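Long-range contact in rhamnonate dehydratase (Gibberella zeae PH-1, PDB 3FXG), which probably dehydrates L-rhamnonate to its 2-keto-3-deoxy acid as a magnesium-dependent lyase of the enolase superfamily: residues Phe113-Tyr117 against Tyr278-Gly282. Sequence-based numbering, arbitrary orientation.
Sequences FEQMY and YSRYG
Tyr117 overlaps Ser279 and Tyr281, the CE2 atoms of Tyr117 and Tyr281 lying 4.4 Å apart, across the interface between the capping and TIM-barrel domains of the enolase fold. Between these two helical segments the direct contacts are made by side chains: the closest CA atoms, of Tyr117 and Ser279, stand 8.9 Å apart. In helix 109-119, Phe113 and Tyr117, one turn apart and both t, point toward segment 278-282. There Ser279 has positive phi (65/163), and helical angles follow from Arg280. Arg280, p at chi1 and then extended, reaches Glu114, folded m,m, in a bidentate salt bridge: NH1 to OE2 2.9 Å, NH2 to OE1 3.1 Å. Arg280 NH1 also lies 4.1 Å from Phe113 CE2 and pairs with Glu307. Tyr117 OH is hydrogen-bonded to Asp254 of a second subunit and Tyr281 OH to Asp319 of a third, so three subunits meet at this seam. One water donates to Tyr117 OH (3.0 Å) and to Ser279 OG (2.7 Å), whose own proton goes to Tyr278 O at 2.7 Å.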
loop_
_atom_site.group_PDB
_atom_site.type_symbol
_atom_site.label_atom_id
_atom_site.label_comp_id
_atom_site.label_asym_id
_atom_site.label_seq_id
_atom_site.Cartn_x
_atom_site.Cartn_y
_atom_site.Cartn_z
ATOM N N PHE A 113 29.337 -1.981 -23.245
ATOM C CA PHE A 113 28.797 -1.157 -22.170
ATOM C C PHE A 113 28.650 -1.957 -20.877
ATOM O O PHE A 113 29.022 -1.487 -19.804
ATOM C CB PHE A 113 27.433 -0.566 -22.524
ATOM C CG PHE A 113 26.814 0.192 -21.386
ATOM C CD1 PHE A 113 27.232 1.487 -21.089
ATOM C CD2 PHE A 113 25.898 -0.427 -20.540
ATOM C CE1 PHE A 113 26.750 2.152 -19.960
ATOM C CE2 PHE A 113 25.412 0.230 -19.406
ATOM C CZ PHE A 113 25.840 1.518 -19.117
ATOM N N GLU A 114 28.100 -3.162 -20.977
ATOM C CA GLU A 114 27.916 -3.994 -19.794
ATOM C C GLU A 114 29.253 -4.281 -19.131
ATOM O O GLU A 114 29.358 -4.283 -17.906
ATOM C CB GLU A 114 27.236 -5.317 -20.158
ATOM C CG GLU A 114 25.829 -5.156 -20.720
ATOM C CD GLU A 114 24.905 -4.419 -19.771
ATOM O OE1 GLU A 114 24.817 -4.829 -18.594
ATOM O OE2 GLU A 114 24.262 -3.437 -20.201
ATOM N N GLN A 115 30.281 -4.523 -19.937
ATOM C CA GLN A 115 31.596 -4.807 -19.378
ATOM C C GLN A 115 32.171 -3.593 -18.655
ATOM O O GLN A 115 32.612 -3.695 -17.514
ATOM C CB GLN A 115 32.557 -5.275 -20.475
ATOM C CG GLN A 115 32.156 -6.611 -21.100
ATOM C CD GLN A 115 33.186 -7.135 -22.076
ATOM O OE1 GLN A 115 33.789 -6.368 -22.827
ATOM N NE2 GLN A 115 33.383 -8.452 -22.084
HETATM N N MSE A 116 32.162 -2.438 -19.311
HETATM C CA MSE A 116 32.699 -1.240 -18.686
HETATM C C MSE A 116 31.907 -0.851 -17.443
HETATM O O MSE A 116 32.483 -0.458 -16.428
HETATM C CB MSE A 116 32.707 -0.073 -19.682
HETATM C CG MSE A 116 33.652 -0.266 -20.864
HETATM SE SE MSE A 116 33.815 1.345 -21.931
HETATM C CE MSE A 116 32.219 1.158 -23.010
ATOM N N TYR A 117 30.584 -0.970 -17.513
ATOM C CA TYR A 117 29.747 -0.602 -16.374
ATOM C C TYR A 117 29.896 -1.559 -15.194
ATOM O O TYR A 117 30.115 -1.133 -14.061
ATOM C CB TYR A 117 28.271 -0.545 -16.783
ATOM C CG TYR A 117 27.378 -0.029 -15.675
ATOM C CD1 TYR A 117 27.192 1.341 -15.482
ATOM C CD2 TYR A 117 26.761 -0.910 -14.783
ATOM C CE1 TYR A 117 26.412 1.823 -14.421
ATOM C CE2 TYR A 117 25.987 -0.441 -13.721
ATOM C CZ TYR A 117 25.815 0.925 -13.547
ATOM O OH TYR A 117 25.044 1.392 -12.503
ATOM N N TYR A 278 22.044 8.517 -13.354
ATOM C CA TYR A 278 22.808 7.638 -14.245
ATOM C C TYR A 278 22.310 6.195 -14.325
ATOM O O TYR A 278 21.738 5.676 -13.369
ATOM C CB TYR A 278 24.271 7.604 -13.787
ATOM C CG TYR A 278 24.827 8.951 -13.378
ATOM C CD1 TYR A 278 25.660 9.674 -14.231
ATOM C CD2 TYR A 278 24.497 9.515 -12.145
ATOM C CE1 TYR A 278 26.151 10.929 -13.863
ATOM C CE2 TYR A 278 24.978 10.766 -11.771
ATOM C CZ TYR A 278 25.803 11.467 -12.633
ATOM O OH TYR A 278 26.272 12.704 -12.258
ATOM N N SER A 279 22.580 5.560 -15.469
ATOM C CA SER A 279 22.228 4.165 -15.763
ATOM C C SER A 279 20.737 3.869 -15.835
ATOM O O SER A 279 19.908 4.642 -15.353
ATOM C CB SER A 279 22.870 3.209 -14.747
ATOM O OG SER A 279 22.030 3.008 -13.621
ATOM N N ARG A 280 20.401 2.731 -16.438
ATOM C CA ARG A 280 19.004 2.339 -16.567
ATOM C C ARG A 280 18.416 2.074 -15.187
ATOM O O ARG A 280 17.217 2.242 -14.967
ATOM C CB ARG A 280 18.867 1.096 -17.462
ATOM C CG ARG A 280 19.664 -0.147 -17.039
ATOM C CD ARG A 280 19.450 -1.267 -18.070
ATOM N NE ARG A 280 20.154 -2.516 -17.772
ATOM C CZ ARG A 280 21.345 -2.852 -18.262
ATOM N NH1 ARG A 280 21.993 -2.031 -19.081
ATOM N NH2 ARG A 280 21.878 -4.030 -17.956
ATOM N N TYR A 281 19.276 1.685 -14.253
ATOM C CA TYR A 281 18.852 1.401 -12.885
ATOM C C TYR A 281 18.524 2.691 -12.149
ATOM O O TYR A 281 17.644 2.721 -11.286
ATOM C CB TYR A 281 19.962 0.653 -12.156
ATOM C CG TYR A 281 20.333 -0.629 -12.853
ATOM C CD1 TYR A 281 19.462 -1.718 -12.852
ATOM C CD2 TYR A 281 21.534 -0.745 -13.548
ATOM C CE1 TYR A 281 19.779 -2.894 -13.526
ATOM C CE2 TYR A 281 21.861 -1.915 -14.227
ATOM C CZ TYR A 281 20.977 -2.985 -14.209
ATOM O OH TYR A 281 21.290 -4.146 -14.873
ATOM N N GLY A 282 19.239 3.757 -12.491
ATOM C CA GLY A 282 18.984 5.032 -11.855
ATOM C C GLY A 282 17.695 5.636 -12.374
ATOM O O GLY A 282 16.881 6.147 -11.606
HETATM O O HOH W 1 23.405 3.554 -11.316
#